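Protein FucU (Bifidobacterium longum subsp. infantis, PDB 3MVK) probably interconverts the anomers of L-fucose and the pyranose and furanose forms of D-ribose, as a sugar mutarotase of the RbsD/FucU family. Local coordinates at residues 10-15 / 43-48; 6-11 / 56-61; 72-77 / 113-118; 80-85 / 131-136. One frame throughout, in Å; residues are numbered along the deposited sequence. Where two conformers were deposited one is given.

Contact 1: residues 10-15 / 43-48; sequences PPELLK and IVVRMD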
loop_
_atom_site.group_PDB
_atom_site.type_symbol
_atom_site.label_atom_id
_atom_site.label_comp_id
_atom_site.label_asym_id
_atom_site.label_seq_id
_atom_site.Cartn_x
_atom_site.Cartn_y
_atom_site.Cartn_z
ATOM N N PRO G 10 7.738 -1.175 -24.022
ATOM C CA PRO G 10 6.880 -2.032 -23.180
ATOM C C PRO G 10 5.534 -1.338 -22.893
ATOM O O PRO G 10 5.425 -0.104 -23.053
ATOM C CB PRO G 10 7.704 -2.217 -21.901
ATOM C CG PRO G 10 8.553 -0.956 -21.816
ATOM C CD PRO G 10 8.874 -0.603 -23.259
ATOM N N PRO G 11 4.509 -2.114 -22.487
ATOM C CA PRO G 11 3.178 -1.517 -22.306
ATOM C C PRO G 11 3.153 -0.320 -21.340
ATOM O O PRO G 11 2.463 0.646 -21.630
ATOM C CB PRO G 11 2.341 -2.680 -21.762
ATOM C CG PRO G 11 3.023 -3.922 -22.379
ATOM C CD PRO G 11 4.489 -3.579 -22.314
ATOM N N GLU G 12 3.903 -0.375 -20.241
ATOM C CA GLU G 12 4.001 0.770 -19.339
ATOM C C GLU G 12 4.531 2.037 -19.996
ATOM O O GLU G 12 4.061 3.138 -19.704
ATOM C CB GLU G 12 4.864 0.439 -18.135
ATOM C CG GLU G 12 4.997 1.639 -17.196
ATOM C CD GLU G 12 5.756 1.330 -15.939
ATOM O OE1 GLU G 12 6.510 0.320 -15.915
ATOM O OE2 GLU G 12 5.599 2.125 -14.980
ATOM N N LEU G 13 5.525 1.908 -20.863
ATOM C CA LEU G 13 6.056 3.106 -21.506
ATOM C C LEU G 13 5.044 3.661 -22.524
ATOM O O LEU G 13 4.923 4.875 -22.701
ATOM C CB LEU G 13 7.418 2.823 -22.157
ATOM C CG LEU G 13 8.109 4.015 -22.811
ATOM C CD1 LEU G 13 8.300 5.166 -21.814
ATOM C CD2 LEU G 13 9.461 3.524 -23.342
ATOM N N LEU G 14 4.273 2.784 -23.164
ATOM C CA LEU G 14 3.283 3.258 -24.126
ATOM C C LEU G 14 2.264 4.101 -23.368
ATOM O O LEU G 14 1.907 5.203 -23.818
ATOM C CB LEU G 14 2.625 2.085 -24.858
ATOM C CG LEU G 14 1.560 2.432 -25.892
ATOM C CD1 LEU G 14 2.091 3.395 -26.967
ATOM C CD2 LEU G 14 1.041 1.141 -26.508
ATOM N N LYS G 15 1.848 3.606 -22.202
ATOM C CA LYS G 15 0.931 4.353 -21.331
ATOM C C LYS G 15 1.506 5.728 -20.966
ATOM O O LYS G 15 0.819 6.755 -21.056
ATOM C CB LYS G 15 0.618 3.566 -20.062
ATOM C CG LYS G 15 -0.306 4.325 -19.122
ATOM C CD LYS G 15 -0.783 3.422 -17.974
ATOM C CE LYS G 15 -1.822 4.112 -17.085
ATOM N NZ LYS G 15 -1.248 5.152 -16.178
ATOM N N ILE G 43 8.352 8.197 -12.967
ATOM C CA ILE G 43 8.194 6.832 -13.415
ATOM C C ILE G 43 9.500 6.379 -14.087
ATOM O O ILE G 43 9.923 6.973 -15.086
ATOM C CB ILE G 43 7.024 6.735 -14.395
ATOM C CG1 ILE G 43 5.710 7.157 -13.706
ATOM C CG2 ILE G 43 6.921 5.336 -15.024
ATOM C CD1 ILE G 43 4.602 7.608 -14.678
ATOM N N VAL G 44 10.149 5.348 -13.544
ATOM C CA VAL G 44 11.366 4.864 -14.201
ATOM C C VAL G 44 11.082 3.578 -14.977
ATOM O O VAL G 44 10.590 2.594 -14.394
ATOM C CB VAL G 44 12.515 4.631 -13.180
ATOM C CG1 VAL G 44 13.792 4.115 -13.893
ATOM C CG2 VAL G 44 12.807 5.916 -12.395
ATOM N N VAL G 45 11.358 3.572 -16.275
ATOM C CA VAL G 45 11.172 2.368 -17.074
ATOM C C VAL G 45 12.535 1.821 -17.447
ATOM O O VAL G 45 13.341 2.546 -18.005
ATOM C CB VAL G 45 10.344 2.686 -18.355
ATOM C CG1 VAL G 45 10.210 1.419 -19.248
ATOM C CG2 VAL G 45 8.957 3.255 -17.982
ATOM N N ARG G 46 12.802 0.556 -17.124
ATOM C CA ARG G 46 14.094 -0.059 -17.465
ATOM C C ARG G 46 14.120 -0.447 -18.926
ATOM O O ARG G 46 13.164 -1.066 -19.435
ATOM C CB ARG G 46 14.383 -1.320 -16.647
ATOM C CG ARG G 46 14.348 -1.167 -15.124
ATOM C CD ARG G 46 15.226 -0.043 -14.603
ATOM N NE ARG G 46 16.628 -0.221 -14.995
ATOM C CZ ARG G 46 17.632 0.445 -14.444
ATOM N NH1 ARG G 46 17.392 1.298 -13.458
ATOM N NH2 ARG G 46 18.877 0.252 -14.880
HETATM N N MSE G 47 15.222 -0.094 -19.583
HETATM C CA MSE G 47 15.492 -0.514 -20.965
HETATM C C MSE G 47 16.959 -0.876 -21.119
HETATM O O MSE G 47 17.627 -0.419 -22.043
HETATM C CB MSE G 47 15.115 0.612 -21.908
HETATM C CG MSE G 47 13.712 1.018 -21.652
HETATM SE SE MSE G 47 12.624 -0.128 -22.702
HETATM C CE MSE G 47 12.541 1.506 -23.774
ATOM N N ASP G 48 17.432 -1.704 -20.189
ATOM C CA ASP G 48 18.863 -1.952 -19.999
ATOM C C ASP G 48 19.526 -2.574 -21.204
ATOM O O ASP G 48 20.718 -2.369 -21.421
ATOM C CB ASP G 48 19.110 -2.810 -18.757
ATOM C CG ASP G 48 18.769 -2.073 -17.468
ATOM O OD1 ASP G 48 17.573 -1.885 -17.185
ATOM O OD2 ASP G 48 19.701 -1.683 -16.745
HETATM O O HOH W 1 8.667 0.508 -14.549
#
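Val45 carries the tight half of this contact, its CG1 methyl lying 3.9 Å from CG of Pro10, the residue in the N-cap position of helix 11-19. Next to it, Pro10 and the selenomethionine Met47 reach toward each other tip to tip, CD to SE at 3.8 Å, with SE placed by a bend at chi2 (-86°). A further bend at chi3 brings the CE methyl of Met47 to CD2 of Leu13 at 3.7 Å, the two side chains crossing at about a right angle. This end is buried, and the side-chain contacts across it are apolar; Leu13 and Met47 also lean on Ile126 of the neighbouring strand.

The other end is looser and wetter. Glu12 is extended, and its OE2 comes within 3.5 Å of CG2 of Ile43 without a polar bond between the segments. Instead one water donates both to Glu12 OE1 (2.6 Å) and to Val44 O (2.8 Å), linking the carboxylate of the partly exposed Glu12 to the strand backbone.

The axes of helix 11-15 and strand 43-47 approach to 9.3 Å, their directions 138° apart, so the helix packs on the mixed sheet at an outermost strand of the chain: helix-on-sheet layering of an alpha/beta fold.

Contact 2: residues 6-11 / 56-61; sequences PKIIPP and LKAILT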
loop_
_atom_site.group_PDB
_atom_site.type_symbol
_atom_site.label_atom_id
_atom_site.label_comp_id
_atom_site.label_asym_id
_atom_site.label_seq_id
_atom_site.Cartn_x
_atom_site.Cartn_y
_atom_site.Cartn_z
ATOM N N PRO G 6 6.582 0.859 -32.214
ATOM C CA PRO G 6 7.838 0.134 -32.132
ATOM C C PRO G 6 7.772 -0.991 -31.107
ATOM O O PRO G 6 7.330 -0.780 -29.963
ATOM C CB PRO G 6 8.825 1.209 -31.681
ATOM C CG PRO G 6 8.269 2.455 -32.267
ATOM C CD PRO G 6 6.789 2.316 -32.100
ATOM N N LYS G 7 8.203 -2.174 -31.535
ATOM C CA LYS G 7 8.153 -3.374 -30.716
ATOM C C LYS G 7 8.921 -3.258 -29.398
ATOM O O LYS G 7 8.579 -3.930 -28.423
ATOM C CB LYS G 7 8.680 -4.576 -31.513
ATOM N N ILE G 8 9.954 -2.413 -29.347
ATOM C CA ILE G 8 10.758 -2.340 -28.127
ATOM C C ILE G 8 10.079 -1.608 -26.955
ATOM O O ILE G 8 10.515 -1.746 -25.809
ATOM C CB ILE G 8 12.190 -1.758 -28.364
ATOM C CG1 ILE G 8 12.125 -0.267 -28.680
ATOM C CG2 ILE G 8 12.949 -2.581 -29.457
ATOM C CD1 ILE G 8 13.514 0.394 -28.600
ATOM N N ILE G 9 9.016 -0.862 -27.236
ATOM C CA ILE G 9 8.340 -0.079 -26.179
ATOM C C ILE G 9 7.435 -1.001 -25.333
ATOM O O ILE G 9 6.462 -1.544 -25.878
ATOM C CB ILE G 9 7.520 1.091 -26.790
ATOM C CG1 ILE G 9 8.461 2.063 -27.541
ATOM C CG2 ILE G 9 6.718 1.845 -25.710
ATOM C CD1 ILE G 9 7.742 3.140 -28.336
ATOM N N PRO G 10 7.738 -1.175 -24.022
ATOM C CA PRO G 10 6.880 -2.032 -23.180
ATOM C C PRO G 10 5.534 -1.338 -22.893
ATOM O O PRO G 10 5.425 -0.104 -23.053
ATOM C CB PRO G 10 7.704 -2.217 -21.901
ATOM C CG PRO G 10 8.553 -0.956 -21.816
ATOM C CD PRO G 10 8.874 -0.603 -23.259
ATOM N N PRO G 11 4.509 -2.114 -22.487
ATOM C CA PRO G 11 3.178 -1.517 -22.306
ATOM C C PRO G 11 3.153 -0.320 -21.340
ATOM O O PRO G 11 2.463 0.646 -21.630
ATOM C CB PRO G 11 2.341 -2.680 -21.762
ATOM C CG PRO G 11 3.023 -3.922 -22.379
ATOM C CD PRO G 11 4.489 -3.579 -22.314
ATOM N N LEU G 56 15.614 6.453 -28.864
ATOM C CA LEU G 56 15.151 7.723 -29.430
ATOM C C LEU G 56 14.369 7.486 -30.700
ATOM O O LEU G 56 13.314 8.088 -30.904
ATOM C CB LEU G 56 16.332 8.648 -29.719
ATOM C CG LEU G 56 15.955 10.011 -30.291
ATOM C CD1 LEU G 56 15.041 10.853 -29.344
ATOM C CD2 LEU G 56 17.236 10.791 -30.626
ATOM N N LYS G 57 14.886 6.621 -31.561
ATOM C CA LYS G 57 14.221 6.363 -32.838
ATOM C C LYS G 57 12.793 5.850 -32.608
ATOM O O LYS G 57 11.857 6.284 -33.289
ATOM C CB LYS G 57 15.011 5.359 -33.665
ATOM C CG LYS G 57 14.438 5.105 -35.055
ATOM C CD LYS G 57 15.169 3.910 -35.692
ATOM C CE LYS G 57 14.527 3.524 -37.009
ATOM N NZ LYS G 57 14.726 4.587 -38.036
ATOM N N ALA G 58 12.625 4.946 -31.644
ATOM C CA ALA G 58 11.328 4.391 -31.333
ATOM C C ALA G 58 10.382 5.454 -30.759
ATOM O O ALA G 58 9.218 5.556 -31.166
ATOM C CB ALA G 58 11.482 3.201 -30.379
ATOM N N ILE G 59 10.888 6.248 -29.823
ATOM C CA ILE G 59 10.079 7.275 -29.158
ATOM C C ILE G 59 9.568 8.309 -30.166
ATOM O O ILE G 59 8.408 8.679 -30.131
ATOM C CB ILE G 59 10.849 7.961 -28.017
ATOM C CG1 ILE G 59 10.950 7.003 -26.831
ATOM C CG2 ILE G 59 10.154 9.282 -27.590
ATOM C CD1 ILE G 59 11.890 7.493 -25.747
ATOM N N LEU G 60 10.436 8.753 -31.064
ATOM C CA LEU G 60 10.071 9.796 -32.011
ATOM C C LEU G 60 8.965 9.368 -32.980
ATOM O O LEU G 60 8.253 10.229 -33.508
ATOM C CB LEU G 60 11.293 10.317 -32.770
ATOM C CG LEU G 60 12.344 11.052 -31.929
ATOM C CD1 LEU G 60 13.519 11.377 -32.815
ATOM C CD2 LEU G 60 11.793 12.307 -31.262
ATOM N N THR G 61 8.785 8.062 -33.179
ATOM C CA THR G 61 7.659 7.603 -34.001
ATOM C C THR G 61 6.294 7.912 -33.360
ATOM O O THR G 61 5.277 7.999 -34.059
ATOM C CB THR G 61 7.756 6.113 -34.363
ATOM O OG1 THR G 61 7.481 5.330 -33.203
ATOM C CG2 THR G 61 9.127 5.765 -34.914
#
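Two first torsions set the groups that face Ala58: Ile8 holds CG1 between its backbone N and carbonyl carbon (chi1 70°), while Ile9 turns CG1 beside the backbone N and anti to the carbonyl carbon (chi1 -62°). Both chains then continue extended. CD1 of Ile8 arrives 3.9 Å from Ala58 CB, and CD1 of Ile9 ends 4.0 Å from Ala58 O. Pro6 and Ile8 pack on the small alanine methyl, and Ile9 CD1 lies more loosely near it. All three residues belong to a single type I beta turn, Pro6 to Ile9, closed by the bond from Ile9 N to Pro6 O.

Pro6 makes the nearest approach. Its CB sits 3.6 Å from CB of Ala58, and the ring carries on past Thr61, the two side chains sliding by each other in opposite directions. Ring atom CG stands 3.1 Å from Thr61 OG1, a close van der Waals approach of a CH2 group to a hydroxyl. That hydroxyl is already engaged: OG1 donates to Ala58 O at 2.7 Å, with an angle of 148° at the carbonyl oxygen. Thr61 N donates to the same oxygen, which therefore accepts two bonds from one residue near the end of helix 52-60.

Ile8 also touches His50 and packs on Gly49 of the second subunit, placing the turn beside a subunit boundary. No hydrogen bond joins the two segments. Ala58 O, Thr61 N and Thr61 OG1 bond to one another within the helix segment, which implies that the turn is held against it by packing alone.

Contact 3: residues 72-77 / 113-118; sequences PATLME and FAFYEQ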
loop_
_atom_site.group_PDB
_atom_site.type_symbol
_atom_site.label_atom_id
_atom_site.label_comp_id
_atom_site.label_asym_id
_atom_site.label_seq_id
_atom_site.Cartn_x
_atom_site.Cartn_y
_atom_site.Cartn_z
ATOM N N PRO G 72 13.725 21.635 -27.816
ATOM C CA PRO G 72 12.954 20.648 -27.020
ATOM C C PRO G 72 13.760 19.411 -26.583
ATOM O O PRO G 72 13.278 18.633 -25.736
ATOM C CB PRO G 72 11.819 20.244 -27.979
ATOM C CG PRO G 72 12.380 20.467 -29.347
ATOM C CD PRO G 72 13.215 21.728 -29.199
ATOM N N ALA G 73 14.971 19.237 -27.139
ATOM C CA ALA G 73 15.871 18.147 -26.747
ATOM C C ALA G 73 17.077 18.725 -26.010
ATOM O O ALA G 73 17.596 19.768 -26.400
ATOM C CB ALA G 73 16.306 17.343 -27.976
ATOM N N THR G 74 17.492 18.096 -24.910
ATOM C CA THR G 74 18.604 18.661 -24.143
ATOM C C THR G 74 19.639 17.596 -23.839
ATOM O O THR G 74 19.299 16.534 -23.309
ATOM C CB THR G 74 18.127 19.282 -22.789
ATOM O OG1 THR G 74 17.022 20.149 -23.018
ATOM C CG2 THR G 74 19.230 20.070 -22.114
ATOM N N LEU G 75 20.904 17.920 -24.144
ATOM C CA LEU G 75 22.058 17.091 -23.785
ATOM C C LEU G 75 22.749 17.564 -22.515
ATOM O O LEU G 75 22.563 18.694 -22.066
ATOM C CB LEU G 75 23.101 17.094 -24.926
ATOM C CG LEU G 75 22.730 16.350 -26.202
ATOM C CD1 LEU G 75 23.667 16.813 -27.322
ATOM C CD2 LEU G 75 22.787 14.831 -26.052
HETATM N N MSE G 76 23.548 16.680 -21.939
HETATM C CA MSE G 76 24.431 17.024 -20.833
HETATM C C MSE G 76 25.779 17.497 -21.393
HETATM O O MSE G 76 26.402 16.800 -22.185
HETATM C CB MSE G 76 24.658 15.799 -19.947
HETATM C CG MSE G 76 25.504 16.077 -18.714
HETATM SE SE MSE G 76 25.938 14.498 -17.709
HETATM C CE MSE G 76 24.300 14.389 -16.609
ATOM N N GLU G 77 26.232 18.671 -20.965
ATOM C CA GLU G 77 27.556 19.164 -21.344
ATOM C C GLU G 77 28.656 18.359 -20.680
ATOM O O GLU G 77 28.524 17.948 -19.534
ATOM C CB GLU G 77 27.691 20.636 -20.929
ATOM C CG GLU G 77 26.774 21.536 -21.730
ATOM C CD GLU G 77 26.660 22.947 -21.192
ATOM O OE1 GLU G 77 27.387 23.307 -20.251
ATOM O OE2 GLU G 77 25.816 23.707 -21.722
ATOM N N PHE G 113 25.472 19.293 -13.459
ATOM C CA PHE G 113 24.631 19.331 -12.267
ATOM C C PHE G 113 23.287 20.017 -12.510
ATOM O O PHE G 113 22.266 19.581 -11.976
ATOM C CB PHE G 113 25.433 19.864 -11.073
ATOM C CG PHE G 113 26.476 18.892 -10.621
ATOM C CD1 PHE G 113 26.149 17.861 -9.743
ATOM C CD2 PHE G 113 27.762 18.938 -11.144
ATOM C CE1 PHE G 113 27.100 16.921 -9.356
ATOM C CE2 PHE G 113 28.710 17.993 -10.768
ATOM C CZ PHE G 113 28.380 16.988 -9.869
ATOM N N ALA G 114 23.274 21.009 -13.390
ATOM C CA ALA G 114 22.025 21.615 -13.858
ATOM C C ALA G 114 21.175 20.586 -14.616
ATOM O O ALA G 114 19.933 20.579 -14.526
ATOM C CB ALA G 114 22.322 22.823 -14.741
ATOM N N PHE G 115 21.838 19.739 -15.395
ATOM C CA PHE G 115 21.139 18.659 -16.096
ATOM C C PHE G 115 20.454 17.741 -15.087
ATOM O O PHE G 115 19.277 17.407 -15.259
ATOM C CB PHE G 115 22.099 17.868 -16.990
ATOM C CG PHE G 115 21.414 16.889 -17.884
ATOM C CD1 PHE G 115 21.178 17.200 -19.228
ATOM C CD2 PHE G 115 21.014 15.647 -17.398
ATOM C CE1 PHE G 115 20.524 16.278 -20.074
ATOM C CE2 PHE G 115 20.381 14.728 -18.224
ATOM C CZ PHE G 115 20.124 15.042 -19.568
ATOM N N TYR G 116 21.165 17.348 -14.026
ATOM C CA TYR G 116 20.540 16.477 -13.018
ATOM C C TYR G 116 19.312 17.143 -12.411
ATOM O O TYR G 116 18.288 16.489 -12.215
ATOM C CB TYR G 116 21.515 16.108 -11.918
ATOM C CG TYR G 116 22.627 15.174 -12.309
ATOM C CD1 TYR G 116 22.383 14.006 -13.040
ATOM C CD2 TYR G 116 23.931 15.417 -11.877
ATOM C CE1 TYR G 116 23.418 13.134 -13.352
ATOM C CE2 TYR G 116 24.963 14.548 -12.185
ATOM C CZ TYR G 116 24.705 13.420 -12.925
ATOM O OH TYR G 116 25.742 12.559 -13.227
ATOM N N GLU G 117 19.418 18.448 -12.133
ATOM C CA GLU G 117 18.318 19.194 -11.511
ATOM C C GLU G 117 17.099 19.228 -12.406
ATOM O O GLU G 117 15.973 19.018 -11.933
ATOM C CB GLU G 117 18.756 20.622 -11.112
ATOM C CG GLU G 117 19.708 20.637 -9.920
ATOM C CD GLU G 117 19.172 19.787 -8.768
ATOM O OE1 GLU G 117 18.095 20.115 -8.226
ATOM O OE2 GLU G 117 19.804 18.772 -8.431
ATOM N N GLN G 118 17.314 19.433 -13.698
ATOM C CA GLN G 118 16.200 19.425 -14.650
ATOM C C GLN G 118 15.591 18.025 -14.789
ATOM O O GLN G 118 14.367 17.892 -14.902
ATOM C CB GLN G 118 16.638 19.952 -16.022
ATOM C CG GLN G 118 15.485 20.138 -17.039
ATOM C CD GLN G 118 14.341 21.011 -16.510
ATOM O OE1 GLN G 118 14.572 21.974 -15.769
ATOM N NE2 GLN G 118 13.105 20.695 -16.906
#
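Helix 112-119 packs against strand 73-76 of the central mixed sheet, with a Met-aromatic contact between Met76 and Phe115 at the join. Selenomethionine Met76 lies against two rings of the helix. Its CB stands over one face of Phe115, 4.1 Å from the ring centroid and offset toward the rim, a CH-pi contact; SE lies obliquely to the same ring at 5.5 Å from the centroid. Beyond CG the chain runs straight and then bends at chi3 (-85°), which carries CE to Tyr116. There CE sits over a face of the ring, 4.0 Å from its centroid, while also touching CD2 of Phe115 at 3.6 Å.

Phe115 has its CG anti to the backbone N (chi1 -171°), and its rim reaches the strand backbone: CE1 lies 3.5 Å from Thr74 O, an oxygen in the ring plane at its edge. Leu75 O approaches CD1 equally closely.

The phenol of Tyr116 bonds to Arg112, and Tyr116 packs on His22 of the fourth subunit. The axes of strand 73-76 and helix segment 113-118 approach to 8.7 Å, their directions 136° apart. Strand carbonyls at the ring edge and Met76 over a face make this a Met-aromatic contact set into a strand-helix join.

Contact 4: residues 80-85 / 131-136; sequences PGDTVA and SAQYAN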
loop_
_atom_site.group_PDB
_atom_site.type_symbol
_atom_site.label_atom_id
_atom_site.label_comp_id
_atom_site.label_asym_id
_atom_site.label_seq_id
_atom_site.Cartn_x
_atom_site.Cartn_y
_atom_site.Cartn_z
ATOM N N PRO G 80 34.115 20.084 -17.691
ATOM C CA PRO G 80 35.312 20.743 -18.240
ATOM C C PRO G 80 36.557 19.889 -18.027
ATOM O O PRO G 80 36.763 19.370 -16.931
ATOM C CB PRO G 80 35.386 22.043 -17.442
ATOM C CG PRO G 80 33.949 22.357 -17.132
ATOM C CD PRO G 80 33.300 21.008 -16.875
ATOM N N GLY G 81 37.341 19.690 -19.090
ATOM C CA GLY G 81 38.532 18.837 -19.017
ATOM C C GLY G 81 38.336 17.395 -19.454
ATOM O O GLY G 81 39.306 16.692 -19.725
ATOM N N ASP G 82 37.087 16.935 -19.510
ATOM C CA ASP G 82 36.768 15.577 -19.978
ATOM C C ASP G 82 36.672 15.615 -21.507
ATOM O O ASP G 82 35.754 16.224 -22.051
ATOM C CB ASP G 82 35.438 15.130 -19.364
ATOM C CG ASP G 82 35.125 13.657 -19.595
ATOM O OD1 ASP G 82 35.863 12.947 -20.327
ATOM O OD2 ASP G 82 34.122 13.197 -19.014
ATOM N N THR G 83 37.629 14.994 -22.194
ATOM C CA THR G 83 37.743 15.126 -23.652
ATOM C C THR G 83 37.066 13.992 -24.427
ATOM O O THR G 83 37.211 13.923 -25.649
ATOM C CB THR G 83 39.236 15.195 -24.107
ATOM O OG1 THR G 83 39.899 13.992 -23.714
ATOM C CG2 THR G 83 39.947 16.376 -23.466
ATOM N N VAL G 84 36.319 13.115 -23.743
ATOM C CA VAL G 84 35.741 11.911 -24.383
ATOM C C VAL G 84 34.938 12.266 -25.652
ATOM O O VAL G 84 34.187 13.232 -25.679
ATOM C CB VAL G 84 34.880 11.070 -23.380
ATOM C CG1 VAL G 84 33.674 11.860 -22.912
ATOM C CG2 VAL G 84 34.447 9.718 -23.983
ATOM N N ALA G 85 35.137 11.503 -26.722
ATOM C CA ALA G 85 34.335 11.692 -27.926
ATOM C C ALA G 85 32.849 11.465 -27.617
ATOM O O ALA G 85 32.502 10.617 -26.766
ATOM C CB ALA G 85 34.790 10.727 -28.994
ATOM N N SER G 131 26.166 2.583 -23.573
ATOM C CA SER G 131 27.497 2.559 -22.972
ATOM C C SER G 131 28.271 3.854 -23.192
ATOM O O SER G 131 29.213 4.142 -22.457
ATOM C CB SER G 131 28.298 1.357 -23.469
ATOM O OG SER G 131 28.468 1.421 -24.864
ATOM N N ALA G 132 27.880 4.644 -24.182
ATOM C CA ALA G 132 28.551 5.940 -24.380
ATOM C C ALA G 132 28.275 6.920 -23.231
ATOM O O ALA G 132 27.152 6.973 -22.698
ATOM C CB ALA G 132 28.150 6.546 -25.704
ATOM N N GLN G 133 29.304 7.674 -22.832
ATOM C CA GLN G 133 29.095 8.777 -21.899
ATOM C C GLN G 133 28.449 9.996 -22.564
ATOM O O GLN G 133 28.523 10.198 -23.797
ATOM C CB GLN G 133 30.394 9.209 -21.222
ATOM C CG GLN G 133 30.826 8.341 -20.043
ATOM C CD GLN G 133 32.103 8.878 -19.441
ATOM O OE1 GLN G 133 33.178 8.737 -20.029
ATOM N NE2 GLN G 133 31.990 9.535 -18.287
ATOM N N TYR G 134 27.835 10.812 -21.712
ATOM C CA TYR G 134 27.063 11.989 -22.124
ATOM C C TYR G 134 26.026 11.681 -23.201
ATOM O O TYR G 134 25.804 12.490 -24.095
ATOM C CB TYR G 134 27.998 13.137 -22.547
ATOM C CG TYR G 134 29.015 13.461 -21.473
ATOM C CD1 TYR G 134 28.658 14.241 -20.358
ATOM C CD2 TYR G 134 30.330 12.996 -21.561
ATOM C CE1 TYR G 134 29.582 14.544 -19.360
ATOM C CE2 TYR G 134 31.276 13.310 -20.568
ATOM C CZ TYR G 134 30.900 14.091 -19.484
ATOM O OH TYR G 134 31.822 14.392 -18.512
ATOM N N ALA G 135 25.390 10.511 -23.094
ATOM C CA ALA G 135 24.334 10.103 -24.046
ATOM C C ALA G 135 22.932 10.320 -23.470
ATOM O O ALA G 135 21.933 9.853 -24.034
ATOM C CB ALA G 135 24.535 8.654 -24.461
ATOM N N ASN G 136 22.856 11.041 -22.359
ATOM C CA ASN G 136 21.552 11.415 -21.777
ATOM C C ASN G 136 20.833 12.386 -22.660
ATOM O O ASN G 136 21.470 13.250 -23.261
ATOM C CB ASN G 136 21.757 12.058 -20.414
ATOM C CG ASN G 136 22.632 11.221 -19.536
ATOM O OD1 ASN G 136 23.720 11.646 -19.110
ATOM N ND2 ASN G 136 22.189 10.042 -19.264
HETATM O O HOH W 2 35.560 10.088 -20.036
HETATM O O HOH W 3 30.039 9.470 -25.827
#
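Tyr134 brings one edge of its ring to Val84 and Asp82, CE2 lying 3.7 Å from Val84 CG1. The side chains of Val84 and Tyr134 cross obliquely, with CG1 at the ring edge near its plane. Asp82 meets the same tyrosine tip to tip: the phenol OH donates to Asp82 OD2 at 2.6 Å, a short bond that reaches the oxygen on its anti side and 26° out of the carboxylate plane. Carboxylate and ring planes stand 63° apart. CG of Asp82 is anti to the backbone N (chi1 -170°), extending the carboxylate toward the tyrosine.

The two segments are loops at one end of the sheet: 80-85 lies between strand 73-76 and helix 88-97. Segment 131-136 is part of the connection between strands 124-128 and 137-140. A glycerol, probably from the crystallisation liquor, is bound here by Gln133 NE2, Tyr134 N and Asn136 OD1. It may mark a pocket, and one able to hold a polyol is consistent with a sugar-binding site in this family.

Asp82 OD2 has a second partner, Tyr68 OH of the fourth subunit, which also bonds to Gln133 NE2, so that a neighbouring chain completes the polar cluster. The phenol oxygen of Tyr134 is likewise shared, bonding to Val79 N. On the other carboxylate oxygen, a water donates to Asp82 OD1 at 2.9 Å and to Gln133 OE1 at 2.7 Å, bridging the loops; a weak bond from Val84 N also reaches OD1. A second water joins the backbones, donating to Ala85 O and, at 2.6 Å, to Gln133 O.

How the contacts relate
From the N terminus, the loop 6-11 first meets helix 52-60 in contact 2, and helix 11-19 then lies on strand 43-47 in contact 1. The two share Pro10 and Pro11, so the shorter loop of contact 1 falls within the longer one of contact 2; both touch the second subunit. Contacts 3 and 4 follow in series. Strand 73-76 packs against helix 112-119 in contact 3, and loop 80-85 meets 131-136 in contact 4, so their segments alternate and the closures cross. These two touch directly, Phe115 CZ packing 3.5 Å from Asn136 CB. Contacts 1 and 3, about 21 Å apart between centres, reach the same sheet on opposite sides of the chain's centre.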